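Local coordinates for protein SsfS6 (Streptomyces sp. SF2575, PDB 4FZR) that belongs to the GT-B clan of glycosyltransferase-like proteins and resembles the erythromycin biosynthesis protein CIII in both its N-terminal and C-terminal domains, at residues 211-221 with 287-297. Residues are numbered along the deposited sequence; the frame is centred on the assembly and turned at random.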
ATOM      1  N   ASN A 211       7.689  -2.500   6.884  1.00 24.29           N
ATOM      2  CA  ASN A 211       8.073  -3.826   7.347  1.00 38.94           C
ATOM      3  C   ASN A 211       6.852  -4.729   7.480  1.00 45.12           C
ATOM      4  O   ASN A 211       6.964  -5.871   7.931  1.00 46.02           O
ATOM      5  CB  ASN A 211       8.770  -3.741   8.709  1.00 25.14           C
ATOM      6  CG  ASN A 211       9.674  -2.524   8.840  1.00 35.59           C
ATOM      7  OD1 ASN A 211       9.284  -1.511   9.417  1.00 35.60           O
ATOM      8  ND2 ASN A 211      10.891  -2.624   8.319  1.00 26.97           N
ATOM      9  N   GLY A 212       5.691  -4.224   7.068  1.00 37.68           N
ATOM     10  CA  GLY A 212       4.419  -4.828   7.422  1.00 35.00           C
ATOM     11  C   GLY A 212       4.017  -6.031   6.591  1.00 40.13           C
ATOM     12  O   GLY A 212       4.493  -6.207   5.471  1.00 49.16           O
ATOM     13  N   ARG A 213       3.158  -6.870   7.168  1.00 49.02           N
ATOM     14  CA  ARG A 213       2.353  -7.825   6.405  1.00 72.60           C
ATOM     15  C   ARG A 213       0.916  -7.701   6.903  1.00 70.85           C
ATOM     16  O   ARG A 213       0.140  -6.895   6.381  1.00 62.43           O
ATOM     17  CB  ARG A 213       2.842  -9.268   6.564  1.00 85.15           C
ATOM     18  CG  ARG A 213       1.901 -10.290   5.911  1.00 89.80           C
ATOM     19  CD  ARG A 213       2.515 -11.677   5.828  1.00111.21           C
ATOM     20  NE  ARG A 213       2.520 -12.365   7.121  1.00118.26           N
ATOM     21  CZ  ARG A 213       1.740 -13.400   7.437  1.00123.54           C
ATOM     22  NH1 ARG A 213       0.874 -13.901   6.564  1.00121.66           N
ATOM     23  NH2 ARG A 213       1.827 -13.947   8.640  1.00131.25           N
ATOM     24  N   ASN A 214       0.572  -8.484   7.924  1.00 70.91           N
ATOM     25  CA  ASN A 214      -0.706  -8.332   8.611  1.00 68.75           C
ATOM     26  C   ASN A 214      -0.516  -7.375   9.788  1.00 69.12           C
ATOM     27  O   ASN A 214       0.561  -6.792   9.935  1.00 63.57           O
ATOM     28  CB  ASN A 214      -1.263  -9.689   9.053  1.00 62.05           C
ATOM     29  CG  ASN A 214      -2.150 -10.325   7.994  1.00 61.14           C
ATOM     30  OD1 ASN A 214      -1.668 -10.789   6.960  1.00 64.42           O
ATOM     31  ND2 ASN A 214      -3.454 -10.362   8.256  1.00 73.95           N
ATOM     32  N   ASP A 215      -1.544  -7.188  10.613  1.00 63.91           N
ATOM     33  CA  ASP A 215      -1.494  -6.105  11.587  1.00 54.75           C
ATOM     34  C   ASP A 215      -2.599  -6.113  12.632  1.00 58.13           C
ATOM     35  O   ASP A 215      -3.727  -6.516  12.377  1.00 64.74           O
ATOM     36  CB  ASP A 215      -1.623  -4.781  10.832  1.00 53.62           C
ATOM     37  CG  ASP A 215      -0.876  -3.645  11.492  1.00 49.49           C
ATOM     38  OD1 ASP A 215      -1.338  -3.157  12.543  1.00 54.16           O
ATOM     39  OD2 ASP A 215       0.161  -3.225  10.938  1.00 61.24           O
ATOM     40  N   GLN A 216      -2.235  -5.646  13.817  1.00 56.97           N
ATOM     41  CA  GLN A 216      -3.156  -5.009  14.740  1.00 51.71           C
ATOM     42  C   GLN A 216      -2.272  -4.415  15.815  1.00 55.25           C
ATOM     43  O   GLN A 216      -1.891  -5.100  16.758  1.00 54.89           O
ATOM     44  CB  GLN A 216      -4.164  -5.970  15.358  1.00 51.91           C
ATOM     45  CG  GLN A 216      -4.900  -5.314  16.502  1.00 39.94           C
ATOM     46  CD  GLN A 216      -6.168  -6.031  16.897  1.00 42.59           C
ATOM     47  OE1 GLN A 216      -6.784  -6.733  16.095  1.00 45.89           O
ATOM     48  NE2 GLN A 216      -6.569  -5.854  18.149  1.00 40.19           N
ATOM     49  N   VAL A 217      -1.904  -3.152  15.628  1.00 46.70           N
ATOM     50  CA  VAL A 217      -1.014  -2.466  16.556  1.00 58.43           C
ATOM     51  C   VAL A 217      -1.414  -2.855  17.974  1.00 66.65           C
ATOM     52  O   VAL A 217      -2.361  -2.294  18.533  1.00 70.99           O
ATOM     53  CB  VAL A 217      -1.095  -0.933  16.417  1.00 59.17           C
ATOM     54  CG1 VAL A 217      -0.008  -0.273  17.253  1.00 57.44           C
ATOM     55  CG2 VAL A 217      -0.972  -0.504  14.955  1.00 45.76           C
ATOM     56  N   PRO A 218      -0.692  -3.823  18.561  1.00 66.34           N
ATOM     57  CA  PRO A 218      -1.146  -4.452  19.806  1.00 59.97           C
ATOM     58  C   PRO A 218      -1.441  -3.447  20.911  1.00 63.42           C
ATOM     59  O   PRO A 218      -0.985  -2.305  20.858  1.00 64.70           O
ATOM     60  CB  PRO A 218       0.016  -5.382  20.189  1.00 63.66           C
ATOM     61  CG  PRO A 218       1.181  -4.930  19.384  1.00 65.27           C
ATOM     62  CD  PRO A 218       0.626  -4.323  18.136  1.00 63.86           C
ATOM     63  N   SER A 219      -2.213  -3.886  21.898  1.00 73.80           N
ATOM     64  CA  SER A 219      -2.652  -3.023  22.986  1.00 74.60           C
ATOM     65  C   SER A 219      -1.507  -2.186  23.541  1.00 65.13           C
ATOM     66  O   SER A 219      -1.469  -0.970  23.363  1.00 58.82           O
ATOM     67  CB  SER A 219      -3.255  -3.873  24.106  1.00 77.67           C
ATOM     68  OG  SER A 219      -3.491  -3.097  25.268  1.00 83.69           O
ATOM     69  N   TRP A 220      -0.575  -2.859  24.208  1.00 69.28           N
ATOM     70  CA  TRP A 220       0.509  -2.207  24.945  1.00 64.51           C
ATOM     71  C   TRP A 220       1.243  -1.096  24.192  1.00 63.71           C
ATOM     72  O   TRP A 220       1.841  -0.222  24.818  1.00 60.67           O
ATOM     73  CB  TRP A 220       1.517  -3.254  25.431  1.00 61.46           C
ATOM     74  CG  TRP A 220       1.808  -4.339  24.436  1.00 61.21           C
ATOM     75  CD1 TRP A 220       1.112  -5.501  24.265  1.00 61.23           C
ATOM     76  CD2 TRP A 220       2.875  -4.367  23.480  1.00 67.29           C
ATOM     77  NE1 TRP A 220       1.677  -6.248  23.261  1.00 61.79           N
ATOM     78  CE2 TRP A 220       2.761  -5.574  22.763  1.00 61.62           C
ATOM     79  CE3 TRP A 220       3.916  -3.489  23.159  1.00 62.36           C
ATOM     80  CZ2 TRP A 220       3.646  -5.926  21.747  1.00 64.24           C
ATOM     81  CZ3 TRP A 220       4.793  -3.839  22.149  1.00 50.42           C
ATOM     82  CH2 TRP A 220       4.652  -5.048  21.454  1.00 53.73           C
ATOM     83  N   VAL A 221       1.207  -1.118  22.865  1.00 67.03           N
ATOM     84  CA  VAL A 221       1.898  -0.094  22.085  1.00 64.92           C
ATOM     85  C   VAL A 221       1.303   1.288  22.340  1.00 70.36           C
ATOM     86  O   VAL A 221       2.026   2.284  22.386  1.00 66.57           O
ATOM     87  CB  VAL A 221       1.839  -0.378  20.576  1.00 61.76           C
ATOM     88  CG1 VAL A 221       2.609   0.688  19.807  1.00 65.87           C
ATOM     89  CG2 VAL A 221       2.400  -1.752  20.277  1.00 60.68           C
ATOM     90  N   LEU A 287       7.084  -9.791  27.277  1.00 63.91           N
ATOM     91  CA  LEU A 287       5.672  -9.424  27.282  1.00 61.98           C
ATOM     92  C   LEU A 287       4.890 -10.026  26.118  1.00 60.07           C
ATOM     93  O   LEU A 287       3.717 -10.365  26.268  1.00 57.59           O
ATOM     94  CB  LEU A 287       5.526  -7.900  27.251  1.00 65.39           C
ATOM     95  CG  LEU A 287       4.082  -7.394  27.267  1.00 71.02           C
ATOM     96  CD1 LEU A 287       3.460  -7.584  28.650  1.00 69.22           C
ATOM     97  CD2 LEU A 287       3.997  -5.943  26.810  1.00 59.51           C
ATOM     98  N   ALA A 288       5.537 -10.172  24.965  1.00 58.13           N
ATOM     99  CA  ALA A 288       4.812 -10.487  23.738  1.00 63.97           C
ATOM    100  C   ALA A 288       5.512 -11.531  22.871  1.00 65.17           C
ATOM    101  O   ALA A 288       6.734 -11.683  22.918  1.00 55.12           O
ATOM    102  CB  ALA A 288       4.574  -9.219  22.942  1.00 66.60           C
ATOM    103  N   ALA A 289       4.720 -12.235  22.067  1.00 80.21           N
ATOM    104  CA  ALA A 289       5.226 -13.328  21.249  1.00 82.07           C
ATOM    105  C   ALA A 289       4.528 -13.381  19.897  1.00 80.35           C
ATOM    106  O   ALA A 289       3.370 -13.786  19.804  1.00 96.05           O
ATOM    107  CB  ALA A 289       5.044 -14.648  21.979  1.00 89.93           C
ATOM    108  N   GLY A 290       5.242 -12.979  18.851  1.00 76.24           N
ATOM    109  CA  GLY A 290       4.713 -13.058  17.503  1.00 93.10           C
ATOM    110  C   GLY A 290       5.152 -11.910  16.617  1.00 86.60           C
ATOM    111  O   GLY A 290       5.778 -10.957  17.078  1.00 83.97           O
ATOM    112  N   GLN A 291       4.821 -12.009  15.333  1.00 85.99           N
ATOM    113  CA  GLN A 291       5.184 -10.976  14.373  1.00 89.54           C
ATOM    114  C   GLN A 291       4.359  -9.717  14.609  1.00 87.80           C
ATOM    115  O   GLN A 291       3.129  -9.767  14.651  1.00 87.14           O
ATOM    116  CB  GLN A 291       4.982 -11.476  12.942  1.00 89.61           C
ATOM    117  CG  GLN A 291       5.548 -10.546  11.876  1.00 97.59           C
ATOM    118  CD  GLN A 291       7.049 -10.349  12.002  1.00 99.41           C
ATOM    119  OE1 GLN A 291       7.513  -9.343  12.539  1.00 91.66           O
ATOM    120  NE2 GLN A 291       7.817 -11.309  11.498  1.00 93.35           N
ATOM    121  N   PHE A 292       5.045  -8.590  14.766  1.00 83.02           N
ATOM    122  CA  PHE A 292       4.382  -7.312  14.990  1.00 79.84           C
ATOM    123  C   PHE A 292       4.748  -6.315  13.900  1.00 81.70           C
ATOM    124  O   PHE A 292       5.811  -6.422  13.283  1.00 79.21           O
ATOM    125  CB  PHE A 292       4.773  -6.747  16.356  1.00 71.95           C
ATOM    126  CG  PHE A 292       4.348  -7.609  17.507  1.00 73.92           C
ATOM    127  CD1 PHE A 292       3.013  -7.710  17.854  1.00 77.33           C
ATOM    128  CD2 PHE A 292       5.283  -8.318  18.243  1.00 80.61           C
ATOM    129  CE1 PHE A 292       2.615  -8.504  18.911  1.00 73.80           C
ATOM    130  CE2 PHE A 292       4.890  -9.114  19.303  1.00 80.34           C
ATOM    131  CZ  PHE A 292       3.553  -9.205  19.635  1.00 74.45           C
ATOM    132  N   PRO A 293       3.862  -5.338  13.652  1.00 77.94           N
ATOM    133  CA  PRO A 293       4.227  -4.259  12.732  1.00 78.51           C
ATOM    134  C   PRO A 293       5.425  -3.507  13.294  1.00 61.51           C
ATOM    135  O   PRO A 293       5.259  -2.615  14.128  1.00 57.79           O
ATOM    136  CB  PRO A 293       2.978  -3.372  12.713  1.00 74.06           C
ATOM    137  CG  PRO A 293       2.287  -3.659  14.007  1.00 69.55           C
ATOM    138  CD  PRO A 293       2.549  -5.109  14.281  1.00 71.57           C
ATOM    139  N   LEU A 294       6.620  -3.876  12.846  1.00 51.82           N
ATOM    140  CA  LEU A 294       7.847  -3.399  13.471  1.00 61.31           C
ATOM    141  C   LEU A 294       7.910  -1.873  13.493  1.00 56.28           C
ATOM    142  O   LEU A 294       8.344  -1.281  14.481  1.00 51.36           O
ATOM    143  CB  LEU A 294       9.074  -3.976  12.763  1.00 52.63           C
ATOM    144  CG  LEU A 294      10.365  -3.952  13.584  1.00 62.95           C
ATOM    145  CD1 LEU A 294      10.165  -4.587  14.960  1.00 62.59           C
ATOM    146  CD2 LEU A 294      11.485  -4.658  12.838  1.00 54.49           C
ATOM    147  N   SER A 295       7.476  -1.245  12.403  1.00 54.13           N
ATOM    148  CA  SER A 295       7.451   0.214  12.308  1.00 53.74           C
ATOM    149  C   SER A 295       6.398   0.876  13.199  1.00 52.91           C
ATOM    150  O   SER A 295       6.476   2.075  13.461  1.00 54.92           O
ATOM    151  CB  SER A 295       7.248   0.654  10.851  1.00 48.56           C
ATOM    152  OG  SER A 295       6.215  -0.077  10.202  1.00 48.02           O
ATOM    153  N   ALA A 296       5.422   0.101  13.660  1.00 57.63           N
ATOM    154  CA  ALA A 296       4.358   0.640  14.507  1.00 60.86           C
ATOM    155  C   ALA A 296       4.615   0.347  15.983  1.00 59.57           C
ATOM    156  O   ALA A 296       4.101   1.037  16.864  1.00 54.91           O
ATOM    157  CB  ALA A 296       3.016   0.074  14.087  1.00 62.64           C
ATOM    158  N   ILE A 297       5.409  -0.687  16.238  1.00 58.56           N
ATOM    159  CA  ILE A 297       5.771  -1.083  17.597  1.00 58.30           C
ATOM    160  C   ILE A 297       6.986  -0.290  18.072  1.00 63.45           C
ATOM    161  O   ILE A 297       7.250  -0.186  19.269  1.00 54.78           O
ATOM    162  CB  ILE A 297       6.109  -2.589  17.656  1.00 55.28           C
ATOM    163  CG1 ILE A 297       6.437  -3.023  19.086  1.00 64.93           C
ATOM    164  CG2 ILE A 297       7.279  -2.906  16.743  1.00 60.31           C
ATOM    165  CD1 ILE A 297       7.010  -4.415  19.170  1.00 59.37           C
TER
HETATM  166  O   HOH W   1       5.107  -1.284   7.757  1.00 26.79           O
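W220 and F292 form a T-shaped pair: the tryptophan's six-membered ring turns its edge to the phenylalanine's face, with centroids 5.4 Å apart and planes at 83°. The indole is held from several directions. L287 lays CD2 over one face as a CH-pi contact, 3.8 Å from the five-membered-ring centroid and 18° off the normal, while P218 and V221 of its own segment lie on the opposite face. I297 meets the indole in its plane, CD1 coming to 3.3 Å from W220 CH2. With CG placed between the backbone N and the carbonyl carbon (chi1 40°), W220 turns its indole toward strand 287-289.

Apolar contacts continue along the loop. P218 CG sits 3.7 Å from F292 CD1, and V217 CG2 reaches A296 CB at 4.1 Å. Farther on, D215 crosses P293 at about a right angle, its carboxylate OD2 in van der Waals contact with the proline ring, 3.3 Å from P293 CB.

A water provides a polar link. Water 1 accepts from N211 N at 3.0 Å and hydrogen-bonds to S295 OG at 2.9 Å, joining the loop to the start of helix 294-297. P293 is that helix's N-cap residue, and its O accepts from both A296 N and I297 N. N211 ND2 bonds to T315 OG1, while V217 packs on L47 of the second subunit.

Segment 211-221 thus passes over the corner between edge strand 286-289 and helix 294-297, consistent with the linker that leads from the N-terminal to the C-terminal Rossmann-like domain in the GT-B fold.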